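Local atomic coordinates of cysteine synthase (Fusobacterium nucleatum subsp. nucleatum strain ATCC 25586, PDB entry 5XEM), a protein that uses pyridoxal 5'-phosphate in beta-replacement chemistry that releases hydrogen sulfide from L-cysteine, and probably also makes L-cysteine from O-acetyl-L-serine and hydrogen sulfide. Residues G38-P41 with D47-A50; K52-A57 with T67-A72; G80-C85 with Q106-Y111; E114-D119 with L128-E133; E163-L168 with K193-N198. All blocks are in the same frame, centred on the assembly; numbering follows the deposited sequence.

Contact 1. Residues G38-P41 with D47-A50; sequences GSNP and DRIA
Asn-40 and Pro-41 belong to the loop between strand 31-36 and helix 46-60, and they meet Asp-47 in the first turn of that helix, next to Lys-46, the predicted attachment point of the cofactor. One carboxylate oxygen does nearly all the touching. Asp-47 OD2 lies 3.2 Å from Asn-40 CB and 3.3 Å from Pro-41 CD. The side chains of Asn-40 and Asp-47 run past each other in opposite senses, with the amide and carboxylate planes turned 56° apart. CG of Asp-47 sits beside its own backbone N (chi1 -77°), which sends the carboxylate to the proline end of the loop. Pro-41 N is also 3.3 Å from Asp-47 OD2 but has no hydrogen to give; the bond comes instead from the next amide, Gly-42 N. Arg-48, the next residue of the helix, directs its guanidinium to salt bridges with Glu-37, just before the loop segment, and Glu-163 of helix 151-167. The contact between 38-41 and 47-50 is therefore one of van der Waals packing against a polar oxygen, while the polar links between loop and helix start include Gly-42 N to Asp-47 and Glu-37 to Arg-48.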
# COMPACT_ATOMS: atom_id res chain seq x y z
N GLY A 38 5.84 4.85 1.08
CA GLY A 38 4.81 3.86 1.24
C GLY A 38 4.22 3.36 -0.07
O GLY A 38 3.55 2.35 -0.07
N SER A 39 4.47 4.06 -1.18
CA SER A 39 4.03 3.62 -2.49
C SER A 39 4.85 2.45 -3.01
O SER A 39 4.42 1.79 -3.96
CB SER A 39 4.12 4.76 -3.50
OG SER A 39 3.22 5.80 -3.12
N ASN A 40 6.04 2.21 -2.44
CA ASN A 40 6.81 1.02 -2.77
C ASN A 40 5.96 -0.25 -2.55
O ASN A 40 5.06 -0.27 -1.70
CB ASN A 40 8.09 0.93 -1.93
CG ASN A 40 9.17 1.91 -2.39
OD1 ASN A 40 9.55 2.82 -1.65
ND2 ASN A 40 9.63 1.76 -3.61
N PRO A 41 6.24 -1.34 -3.31
CA PRO A 41 5.39 -2.55 -3.20
C PRO A 41 5.42 -3.21 -1.81
O PRO A 41 4.40 -3.79 -1.35
CB PRO A 41 5.94 -3.47 -4.32
CG PRO A 41 7.34 -2.96 -4.55
CD PRO A 41 7.22 -1.48 -4.40
N ASP A 47 12.41 -1.24 0.79
CA ASP A 47 12.45 -2.01 -0.44
C ASP A 47 13.71 -1.62 -1.25
O ASP A 47 14.36 -2.48 -1.89
CB ASP A 47 11.25 -1.67 -1.33
CG ASP A 47 9.94 -2.30 -0.89
OD1 ASP A 47 9.87 -2.87 0.22
OD2 ASP A 47 8.96 -2.19 -1.69
N ARG A 48 14.04 -0.32 -1.28
CA ARG A 48 15.20 0.16 -2.07
C ARG A 48 16.51 -0.45 -1.57
O ARG A 48 17.36 -0.88 -2.39
CB ARG A 48 15.35 1.68 -2.04
CG ARG A 48 14.22 2.45 -2.66
CD ARG A 48 14.39 3.92 -2.39
NE ARG A 48 13.27 4.74 -2.83
CZ ARG A 48 13.14 5.35 -4.01
NH1 ARG A 48 14.04 5.17 -4.99
NH2 ARG A 48 12.08 6.08 -4.25
N ILE A 49 16.69 -0.49 -0.25
CA ILE A 49 17.93 -1.02 0.34
C ILE A 49 17.96 -2.54 0.33
O ILE A 49 19.04 -3.14 0.13
CB ILE A 49 18.29 -0.42 1.74
CG1 ILE A 49 17.51 -1.01 2.93
CG2 ILE A 49 18.22 1.11 1.67
CD1 ILE A 49 18.17 -0.68 4.29
N ALA A 50 16.80 -3.18 0.54
CA ALA A 50 16.71 -4.62 0.40
C ALA A 50 17.16 -5.06 -0.99
O ALA A 50 17.95 -5.99 -1.13
CB ALA A 50 15.28 -5.09 0.67

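Contact 2. Residues K52-A57 with T67-A72; sequences KMIEEA and TVIIEA
Helix segment 52-57 packs beside strand 68-72 at some distance, the closest CA atoms, of Ile-54 and Ile-69, being 9.0 Å apart, so that only side-chain ends bridge the gap. The methyl ends of the two isoleucines meet head-on, Ile-54 CD1 lying 4.2 Å from Ile-69 CG2. In Ile-54 the CG1 branch stands beside the backbone N (chi1 -69°) and carries CD1 out to the strand; in Ile-69 it is the short CG2 branch that answers. Leu-81 of helix 76-88 also touches Ile-54, and Cys-85 of that helix touches Ile-69, so the pair is built into a larger apolar layer. Two residues along the strand, Met-53 CE comes to 4.5 Å from Glu-71 OE2, a loose approach. Glu-71 is buried, and its carboxylate is gripped by two main-chain amides: OE1 takes the N-H of Asn-145 and OE2 that of Gln-146. On the side turned from the strand, Lys-52 NZ makes a salt bridge with Glu-56 OE2 whose hydrogen bond is weak, and another with Glu-158 of helix 151-167. The chemistry is thus divided: the isoleucines join helix to sheet by nondirectional contact, while the negative charge of Glu-71, bordered by the methionine methyl, probably depends on backbone N-H groups for its stabilisation inside the protein.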
# COMPACT_ATOMS: atom_id res chain seq x y z
N LYS A 52 18.99 -3.32 -3.28
CA LYS A 52 20.39 -3.07 -3.58
C LYS A 52 21.35 -3.96 -2.79
O LYS A 52 22.33 -4.46 -3.36
CB LYS A 52 20.76 -1.60 -3.42
CG LYS A 52 22.15 -1.34 -4.04
CD LYS A 52 22.52 0.11 -4.19
CE LYS A 52 23.89 0.29 -4.82
NZ LYS A 52 23.92 -0.04 -6.27
N MET A 53 21.08 -4.17 -1.50
CA MET A 53 21.94 -5.06 -0.71
C MET A 53 21.94 -6.46 -1.28
O MET A 53 23.02 -7.10 -1.38
CB MET A 53 21.53 -5.07 0.77
CG MET A 53 21.78 -3.75 1.46
SD MET A 53 21.54 -3.82 3.25
CE MET A 53 19.78 -4.18 3.37
N ILE A 54 20.77 -6.94 -1.70
CA ILE A 54 20.70 -8.30 -2.24
C ILE A 54 21.37 -8.38 -3.61
O ILE A 54 22.19 -9.27 -3.85
CB ILE A 54 19.26 -8.86 -2.30
CG1 ILE A 54 18.72 -9.10 -0.90
CG2 ILE A 54 19.22 -10.17 -3.11
CD1 ILE A 54 19.54 -9.99 -0.02
N GLU A 55 21.02 -7.45 -4.49
CA GLU A 55 21.57 -7.46 -5.85
C GLU A 55 23.09 -7.33 -5.86
O GLU A 55 23.76 -8.09 -6.56
CB GLU A 55 20.94 -6.40 -6.71
CG GLU A 55 19.55 -6.76 -7.17
CD GLU A 55 19.04 -5.77 -8.19
OE1 GLU A 55 19.48 -4.60 -8.25
OE2 GLU A 55 18.14 -6.18 -8.94
N GLU A 56 23.63 -6.43 -5.03
CA GLU A 56 25.09 -6.30 -4.96
C GLU A 56 25.76 -7.59 -4.43
O GLU A 56 26.79 -8.01 -4.96
CB GLU A 56 25.53 -5.05 -4.19
CG GLU A 56 25.24 -3.71 -4.88
CD GLU A 56 25.69 -3.64 -6.33
OE1 GLU A 56 26.82 -4.08 -6.63
OE2 GLU A 56 24.94 -3.16 -7.19
N ALA A 57 25.19 -8.24 -3.41
CA ALA A 57 25.74 -9.48 -2.86
C ALA A 57 25.63 -10.63 -3.87
O ALA A 57 26.53 -11.48 -3.98
CB ALA A 57 25.05 -9.86 -1.53
N THR A 67 21.84 -20.11 -0.13
CA THR A 67 22.32 -19.19 0.91
C THR A 67 21.14 -18.65 1.71
O THR A 67 20.18 -18.15 1.11
CB THR A 67 23.04 -18.01 0.28
OG1 THR A 67 24.13 -18.53 -0.49
CG2 THR A 67 23.55 -17.04 1.36
N VAL A 68 21.20 -18.78 3.04
CA VAL A 68 20.15 -18.23 3.90
C VAL A 68 20.45 -16.75 4.16
O VAL A 68 21.57 -16.41 4.59
CB VAL A 68 20.07 -19.02 5.23
CG1 VAL A 68 19.01 -18.44 6.15
CG2 VAL A 68 19.74 -20.49 4.93
N ILE A 69 19.46 -15.90 3.95
CA ILE A 69 19.61 -14.48 4.23
C ILE A 69 19.14 -14.30 5.68
O ILE A 69 18.10 -14.83 6.06
CB ILE A 69 18.77 -13.60 3.28
CG1 ILE A 69 19.00 -14.02 1.82
CG2 ILE A 69 19.06 -12.13 3.52
CD1 ILE A 69 20.44 -14.10 1.39
N ILE A 70 19.92 -13.59 6.48
CA ILE A 70 19.63 -13.36 7.91
C ILE A 70 19.79 -11.88 8.22
O ILE A 70 20.83 -11.29 7.93
CB ILE A 70 20.56 -14.18 8.83
CG1 ILE A 70 20.65 -15.65 8.42
CG2 ILE A 70 20.05 -14.08 10.28
CD1 ILE A 70 21.75 -16.47 9.10
N GLU A 71 18.76 -11.24 8.80
CA GLU A 71 18.81 -9.81 9.06
C GLU A 71 18.10 -9.46 10.36
O GLU A 71 17.06 -10.06 10.69
CB GLU A 71 18.19 -8.99 7.89
CG GLU A 71 18.27 -7.46 8.02
CD GLU A 71 19.69 -6.89 7.88
OE1 GLU A 71 20.67 -7.65 8.01
OE2 GLU A 71 19.81 -5.67 7.60
N ALA A 72 18.68 -8.51 11.09
CA ALA A 72 18.02 -7.84 12.21
C ALA A 72 17.27 -6.59 11.74
O ALA A 72 17.84 -5.71 11.05
CB ALA A 72 19.03 -7.48 13.29

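Contact 3. Residues G80-C85 with Q106-Y111; sequences GLAMIC and QLMRAY
Met-108 and Tyr-111 of segment 106-111 carry the contact, meeting Ala-82 and Met-83 on helix 76-88. The segment begins with Gln-106, which faces the dimer partner and donates from NE2 to Leu-304 O of the second subunit. Met-108 is the first to reach across: its CG lies 4.5 Å from Ala-82 CB, while its carbonyl oxygen accepts a bond from Thr-113 OG1. Ala-110 then turns its O to Ser-260 OG of the second subunit. Tyr-111 makes the closest approach, its CB 3.7 Å from Ala-82 CB. With CG beside its backbone N (chi1 -67°), the ring lies alongside Met-83 and points the same way. Met-83 CB sits over the ring face, 4.2 Å from the Tyr-111 centroid and 17° off the normal, a CH-pi contact. Met-83 CA lies over the same face of the Tyr-111 ring, nearer its rim, 3.9 Å above the plane. Gly-264 of the second subunit packs on both residues, so this CH-pi pair borders the subunit interface. The two helices precede and follow strand 92-97 in the chain, and Ala-82 touches Leu-92 as Met-108 touches Ile-94 and Met-96. Neighbouring helices laid side by side on one face of a parallel sheet by successive beta-alpha-beta crossovers are a hallmark of the Rossmann-like domains of this fold-type II PLP family.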
# COMPACT_ATOMS: atom_id res chain seq x y z
N GLY A 80 10.74 -5.69 3.25
CA GLY A 80 11.36 -5.52 1.95
C GLY A 80 12.22 -6.71 1.51
O GLY A 80 12.14 -7.15 0.38
N LEU A 81 13.05 -7.21 2.41
CA LEU A 81 13.80 -8.44 2.16
C LEU A 81 12.89 -9.63 1.91
O LEU A 81 13.15 -10.40 1.00
CB LEU A 81 14.74 -8.75 3.32
CG LEU A 81 15.95 -7.84 3.46
CD1 LEU A 81 16.62 -8.06 4.81
CD2 LEU A 81 16.92 -8.07 2.31
N ALA A 82 11.81 -9.73 2.67
CA ALA A 82 10.89 -10.87 2.52
C ALA A 82 10.25 -10.91 1.12
O ALA A 82 10.19 -11.95 0.47
CB ALA A 82 9.84 -10.84 3.61
N MET A 83 9.82 -9.74 0.65
CA MET A 83 9.14 -9.62 -0.65
C MET A 83 10.14 -9.98 -1.75
O MET A 83 9.83 -10.76 -2.67
CB MET A 83 8.63 -8.21 -0.82
CG MET A 83 8.01 -7.93 -2.17
SD MET A 83 7.60 -6.19 -2.38
CE MET A 83 9.27 -5.54 -2.50
N ILE A 84 11.35 -9.44 -1.66
CA ILE A 84 12.36 -9.72 -2.67
C ILE A 84 12.81 -11.20 -2.66
O ILE A 84 12.92 -11.83 -3.72
CB ILE A 84 13.54 -8.77 -2.55
CG1 ILE A 84 13.07 -7.37 -2.98
CG2 ILE A 84 14.72 -9.28 -3.38
CD1 ILE A 84 13.97 -6.27 -2.44
N CYS A 85 12.98 -11.76 -1.46
CA CYS A 85 13.37 -13.17 -1.32
C CYS A 85 12.26 -14.11 -1.79
O CYS A 85 12.55 -15.20 -2.32
CB CYS A 85 13.78 -13.49 0.10
SG CYS A 85 15.37 -12.77 0.56
N GLN A 106 3.15 -10.64 10.93
CA GLN A 106 2.20 -11.19 9.96
C GLN A 106 2.58 -10.92 8.53
O GLN A 106 2.45 -11.81 7.68
CB GLN A 106 0.80 -10.63 10.21
CG GLN A 106 0.16 -11.20 11.46
CD GLN A 106 -0.12 -12.67 11.30
OE1 GLN A 106 0.71 -13.50 11.65
NE2 GLN A 106 -1.29 -12.99 10.74
N LEU A 107 3.01 -9.69 8.26
CA LEU A 107 3.37 -9.29 6.92
C LEU A 107 4.55 -10.14 6.52
O LEU A 107 4.53 -10.72 5.46
CB LEU A 107 3.74 -7.80 6.83
CG LEU A 107 2.57 -6.82 6.79
CD1 LEU A 107 3.03 -5.41 7.15
CD2 LEU A 107 1.90 -6.84 5.43
N MET A 108 5.56 -10.23 7.39
CA MET A 108 6.76 -10.97 7.06
C MET A 108 6.49 -12.45 6.83
O MET A 108 6.97 -13.01 5.84
CB MET A 108 7.89 -10.76 8.09
CG MET A 108 8.72 -9.54 7.74
SD MET A 108 9.97 -9.23 8.98
CE MET A 108 8.97 -8.45 10.24
N ARG A 109 5.73 -13.07 7.72
CA ARG A 109 5.38 -14.47 7.51
C ARG A 109 4.54 -14.71 6.24
O ARG A 109 4.71 -15.75 5.61
CB ARG A 109 4.67 -15.06 8.71
CG ARG A 109 5.61 -15.33 9.86
CD ARG A 109 4.82 -15.74 11.06
NE ARG A 109 5.70 -15.98 12.20
CZ ARG A 109 5.29 -16.15 13.45
NH1 ARG A 109 3.99 -16.11 13.75
NH2 ARG A 109 6.17 -16.37 14.41
N ALA A 110 3.70 -13.76 5.83
CA ALA A 110 2.91 -13.91 4.57
C ALA A 110 3.83 -14.13 3.35
O ALA A 110 3.46 -14.83 2.39
CB ALA A 110 2.04 -12.69 4.33
N TYR A 111 5.02 -13.53 3.38
CA TYR A 111 5.98 -13.70 2.31
C TYR A 111 6.86 -14.93 2.49
O TYR A 111 7.72 -15.18 1.67
CB TYR A 111 6.89 -12.48 2.19
CG TYR A 111 6.21 -11.21 1.75
CD1 TYR A 111 5.74 -11.08 0.46
CD2 TYR A 111 6.04 -10.14 2.63
CE1 TYR A 111 5.12 -9.91 0.04
CE2 TYR A 111 5.44 -8.97 2.22
CZ TYR A 111 4.99 -8.85 0.93
OH TYR A 111 4.37 -7.69 0.52

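Contact 4. Residues E114-D119 with L128-E133; sequences EVILTD and LEKLEE
Ile-116 and Thr-118, on an edge strand of a four-stranded parallel sheet, pack against Lys-130 of helix 123-136, the crossover helix of a beta-alpha-beta unit. Strand 114-118 leads into this helix, which leads in turn to strand 141-142 at the far edge of the sheet.

Between the two segments, the helix side of the apolar contact is the carbon chain of Lys-130. Its CG lies opposite the backbone N (chi1 -179°) and the chain bends at the next bond (chi2 69°), which brings the aliphatic part over the strand. Thr-118 and Lys-130 run antiparallel alongside one another, with Thr-118 CG2 3.9 Å from Lys-130 CB. Farther out, Ile-116 CG2 meets Lys-130 CE at 3.7 Å, and there the isoleucine lies athwart the lysine chain. Leu-134, one turn along the helix, also touches Ile-116, while Ala-126 and Cys-127 touch Thr-118. Val-95 of the adjoining strand 92-97 packs on both Thr-118 and Lys-130.

Backbone hydrogen bonds join Ile-116 to Ile-94 and Met-96, fixing the edge strand to strand 92-97. The salt bridge of Lys-130 stays within the helix: having laid its carbons across the strand, the lysine ends at Glu-133, NZ lying 2.6 Å from OE2 and meeting that oxygen from above the carboxylate plane, 43° out of it.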
# COMPACT_ATOMS: atom_id res chain seq x y z
N GLU A 114 10.86 -16.72 8.11
CA GLU A 114 10.92 -17.19 9.50
C GLU A 114 11.29 -16.02 10.41
O GLU A 114 12.33 -15.39 10.20
CB GLU A 114 11.93 -18.32 9.67
CG GLU A 114 11.92 -18.89 11.08
CD GLU A 114 13.08 -19.83 11.35
OE1 GLU A 114 13.64 -20.39 10.39
OE2 GLU A 114 13.42 -20.02 12.53
N VAL A 115 10.46 -15.74 11.42
CA VAL A 115 10.60 -14.55 12.27
C VAL A 115 10.97 -15.02 13.68
O VAL A 115 10.28 -15.86 14.25
CB VAL A 115 9.32 -13.69 12.29
CG1 VAL A 115 9.49 -12.49 13.24
CG2 VAL A 115 8.97 -13.20 10.88
N ILE A 116 12.08 -14.51 14.20
CA ILE A 116 12.59 -14.85 15.53
C ILE A 116 12.56 -13.55 16.34
O ILE A 116 13.00 -12.49 15.85
CB ILE A 116 14.03 -15.37 15.45
CG1 ILE A 116 14.04 -16.73 14.74
CG2 ILE A 116 14.66 -15.48 16.83
CD1 ILE A 116 15.31 -17.02 14.01
N LEU A 117 12.03 -13.62 17.56
CA LEU A 117 11.80 -12.42 18.35
C LEU A 117 12.78 -12.33 19.50
O LEU A 117 13.15 -13.35 20.06
CB LEU A 117 10.39 -12.42 18.94
CG LEU A 117 9.24 -12.50 17.94
CD1 LEU A 117 7.91 -12.64 18.69
CD2 LEU A 117 9.24 -11.28 17.03
N THR A 118 13.19 -11.11 19.81
CA THR A 118 13.97 -10.85 21.01
C THR A 118 13.24 -9.85 21.89
O THR A 118 12.35 -9.10 21.44
CB THR A 118 15.37 -10.31 20.66
OG1 THR A 118 15.22 -9.16 19.82
CG2 THR A 118 16.19 -11.37 19.93
N ASP A 119 13.66 -9.79 23.15
CA ASP A 119 13.08 -8.89 24.12
C ASP A 119 13.20 -7.44 23.66
O ASP A 119 14.30 -6.90 23.53
CB ASP A 119 13.80 -9.10 25.47
CG ASP A 119 13.01 -8.63 26.65
OD1 ASP A 119 12.27 -7.63 26.51
OD2 ASP A 119 13.14 -9.25 27.73
N LEU A 128 20.75 -8.02 16.85
CA LEU A 128 22.07 -8.25 16.25
C LEU A 128 22.83 -9.36 17.00
O LEU A 128 23.45 -10.24 16.38
CB LEU A 128 22.88 -6.95 16.17
CG LEU A 128 22.47 -5.91 15.11
CD1 LEU A 128 23.22 -4.61 15.32
CD2 LEU A 128 22.80 -6.41 13.71
N GLU A 129 22.75 -9.35 18.33
CA GLU A 129 23.40 -10.40 19.11
C GLU A 129 22.81 -11.78 18.79
O GLU A 129 23.54 -12.77 18.69
CB GLU A 129 23.31 -10.10 20.61
CG GLU A 129 24.17 -8.90 21.03
CD GLU A 129 23.96 -8.51 22.48
OE1 GLU A 129 23.04 -9.05 23.13
OE2 GLU A 129 24.71 -7.63 22.98
N LYS A 130 21.49 -11.85 18.60
CA LYS A 130 20.85 -13.12 18.27
C LYS A 130 21.35 -13.68 16.91
O LYS A 130 21.40 -14.91 16.72
CB LYS A 130 19.32 -12.95 18.27
CG LYS A 130 18.52 -14.20 17.97
CD LYS A 130 18.61 -15.23 19.09
CE LYS A 130 17.61 -16.35 18.88
NZ LYS A 130 17.56 -17.29 20.04
N LEU A 131 21.71 -12.79 15.99
CA LEU A 131 22.20 -13.25 14.68
C LEU A 131 23.40 -14.19 14.83
O LEU A 131 23.54 -15.14 14.04
CB LEU A 131 22.60 -12.09 13.76
CG LEU A 131 21.52 -11.09 13.36
CD1 LEU A 131 22.09 -10.08 12.39
CD2 LEU A 131 20.31 -11.78 12.75
N GLU A 132 24.22 -13.97 15.86
CA GLU A 132 25.41 -14.79 16.08
C GLU A 132 25.07 -16.25 16.24
O GLU A 132 25.73 -17.12 15.66
CB GLU A 132 26.23 -14.30 17.30
CG GLU A 132 26.80 -12.90 17.13
CD GLU A 132 27.57 -12.78 15.82
OE1 GLU A 132 28.33 -13.72 15.51
OE2 GLU A 132 27.38 -11.78 15.09
N GLU A 133 24.02 -16.52 17.00
CA GLU A 133 23.45 -17.85 17.17
C GLU A 133 22.88 -18.43 15.86
O GLU A 133 23.12 -19.58 15.52
CB GLU A 133 22.37 -17.71 18.25
CG GLU A 133 21.60 -18.92 18.71
CD GLU A 133 20.64 -18.54 19.84
OE1 GLU A 133 21.04 -17.75 20.74
OE2 GLU A 133 19.48 -18.99 19.82

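Contact 5. Residues E163-L168 with K193-N198; sequences EILKDL and KEKLPN
Leu-165, near the end of helix 151-167, spreads its two methyls over Lys-195 and Leu-196, where helix 183-195 stops. The tight part is the leucine pair: Leu-165 CD2 lies 3.6 Å from Leu-196 CD1, the two side chains overlapping flank to flank with their ends pointing opposite ways. Leu-196 is the first residue to leave helical geometry (phi/psi -131°/92°), and from there its side chain points to the neighbouring helix. On the inner side Leu-192 also touches Leu-165, and Val-172 touches Leu-196.

The solvent side is the work of Lys-195. Lys-195 CG comes to 3.7 Å from Leu-165 CD1, one side chain set roughly perpendicular to the other, but the lysine bends at chi2 (-61°) and carries its ammonium away from the leucine to the exposed surface. CB and CG supply its contact with Leu-165. Earlier on the same helix Lys-193 forms a salt bridge with Asp-242, and Glu-194 OE1 is hydrogen-bonded to Tyr-157 OH of helix 151-167. Glu-194 has been seen to bind calcium in this protein, though none is bound to this chain here.

Ile-164 rests on Val-293 of strand 291-296 and on Thr-188, placing the contact at the C-terminal ends of helices 151-167 and 183-195, packed on the six-stranded mixed sheet; Leu-168 touches Tyr-33 of strand 31-36 and Leu-6 of the second subunit.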
# COMPACT_ATOMS: atom_id res chain seq x y z
N GLU A 163 15.31 11.17 -7.83
CA GLU A 163 13.90 11.35 -8.06
C GLU A 163 13.41 12.66 -7.50
O GLU A 163 12.59 13.32 -8.11
CB GLU A 163 13.10 10.17 -7.48
CG GLU A 163 13.47 8.83 -8.10
CD GLU A 163 12.91 7.66 -7.32
OE1 GLU A 163 12.02 7.91 -6.48
OE2 GLU A 163 13.35 6.51 -7.53
N ILE A 164 13.93 13.05 -6.34
CA ILE A 164 13.60 14.33 -5.72
C ILE A 164 14.09 15.48 -6.61
O ILE A 164 13.33 16.41 -6.90
CB ILE A 164 14.24 14.43 -4.32
CG1 ILE A 164 13.54 13.48 -3.34
CG2 ILE A 164 14.19 15.87 -3.80
CD1 ILE A 164 14.33 13.33 -2.02
N LEU A 165 15.34 15.37 -7.08
CA LEU A 165 15.93 16.39 -7.96
C LEU A 165 15.11 16.51 -9.25
O LEU A 165 14.77 17.63 -9.70
CB LEU A 165 17.40 16.08 -8.26
CG LEU A 165 18.35 16.23 -7.07
CD1 LEU A 165 19.73 15.67 -7.40
CD2 LEU A 165 18.43 17.69 -6.63
N LYS A 166 14.75 15.37 -9.81
CA LYS A 166 14.05 15.34 -11.10
C LYS A 166 12.67 15.93 -10.95
O LYS A 166 12.25 16.76 -11.76
CB LYS A 166 13.95 13.92 -11.68
CG LYS A 166 13.27 13.83 -13.06
CD LYS A 166 13.14 12.39 -13.55
CE LYS A 166 11.96 11.64 -12.93
NZ LYS A 166 12.19 11.16 -11.53
N ASP A 167 11.95 15.51 -9.91
CA ASP A 167 10.53 15.89 -9.77
C ASP A 167 10.35 17.36 -9.42
O ASP A 167 9.31 17.96 -9.74
CB ASP A 167 9.83 15.03 -8.71
CG ASP A 167 9.52 13.62 -9.21
OD1 ASP A 167 9.68 13.37 -10.41
OD2 ASP A 167 9.11 12.77 -8.38
N LEU A 168 11.33 17.95 -8.75
CA LEU A 168 11.27 19.38 -8.40
C LEU A 168 12.19 20.21 -9.30
O LEU A 168 12.44 21.38 -8.99
CB LEU A 168 11.64 19.60 -6.94
CG LEU A 168 10.55 19.28 -5.91
CD1 LEU A 168 11.12 19.31 -4.50
CD2 LEU A 168 9.39 20.25 -6.02
N LYS A 193 23.38 17.46 -1.68
CA LYS A 193 24.39 18.46 -1.39
C LYS A 193 25.49 18.50 -2.45
O LYS A 193 26.11 19.55 -2.67
CB LYS A 193 24.98 18.25 0.01
CG LYS A 193 24.14 18.90 1.07
CD LYS A 193 24.70 18.80 2.49
CE LYS A 193 23.97 19.79 3.37
NZ LYS A 193 24.21 19.71 4.84
N GLU A 194 25.73 17.38 -3.13
CA GLU A 194 26.64 17.40 -4.29
C GLU A 194 26.09 18.23 -5.45
O GLU A 194 26.84 18.96 -6.08
CB GLU A 194 26.98 16.00 -4.76
CG GLU A 194 27.98 15.32 -3.86
CD GLU A 194 28.16 13.85 -4.16
OE1 GLU A 194 27.54 13.32 -5.10
OE2 GLU A 194 28.96 13.22 -3.44
N LYS A 195 24.78 18.13 -5.70
CA LYS A 195 24.15 18.83 -6.82
C LYS A 195 23.66 20.23 -6.46
O LYS A 195 23.58 21.09 -7.33
CB LYS A 195 22.95 18.02 -7.35
CG LYS A 195 23.28 16.62 -7.83
CD LYS A 195 24.26 16.61 -9.00
CE LYS A 195 24.08 15.38 -9.88
NZ LYS A 195 25.03 15.39 -11.04
N LEU A 196 23.30 20.44 -5.19
CA LEU A 196 22.78 21.70 -4.69
C LEU A 196 23.55 22.08 -3.42
O LEU A 196 23.18 21.71 -2.31
CB LEU A 196 21.27 21.58 -4.38
CG LEU A 196 20.37 21.06 -5.49
CD1 LEU A 196 18.96 20.79 -4.96
CD2 LEU A 196 20.32 22.04 -6.65
N PRO A 197 24.64 22.86 -3.57
CA PRO A 197 25.49 23.14 -2.40
C PRO A 197 24.87 24.04 -1.32
O PRO A 197 25.37 24.06 -0.19
CB PRO A 197 26.71 23.81 -3.02
CG PRO A 197 26.17 24.50 -4.24
CD PRO A 197 25.13 23.55 -4.78
N ASN A 198 23.79 24.77 -1.64
CA ASN A 198 23.08 25.59 -0.64
C ASN A 198 21.91 24.87 0.07
O ASN A 198 21.26 25.46 0.94
CB ASN A 198 22.55 26.88 -1.27
CG ASN A 198 23.66 27.78 -1.82
OD1 ASN A 198 24.71 27.96 -1.20
ND2 ASN A 198 23.42 28.34 -3.00

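In the fold
The five contacts follow one another along the chain, each closing before the next opens. Contacts 1 and 2 share helix 46-60, their centres about 15 Å apart. Contacts 2, 3 and 4 lie in the layers of the smaller parallel sheet and its helices: helices 46-60, 76-88 and 103-110 lie on one face, helix 123-136 on the other, where Leu-131 packs on Ile-70. Contact 3 adds the dimer interface. Contact 5 belongs to the six-stranded sheet, its centre about 39 Å from that of contact 4. Contact 1 lies between these groups, packing on contact 3 through Asp-47 and Met-83 and linked to contact 5 by the Arg-48 to Glu-163 salt bridge, close to the cofactor between the two sheets.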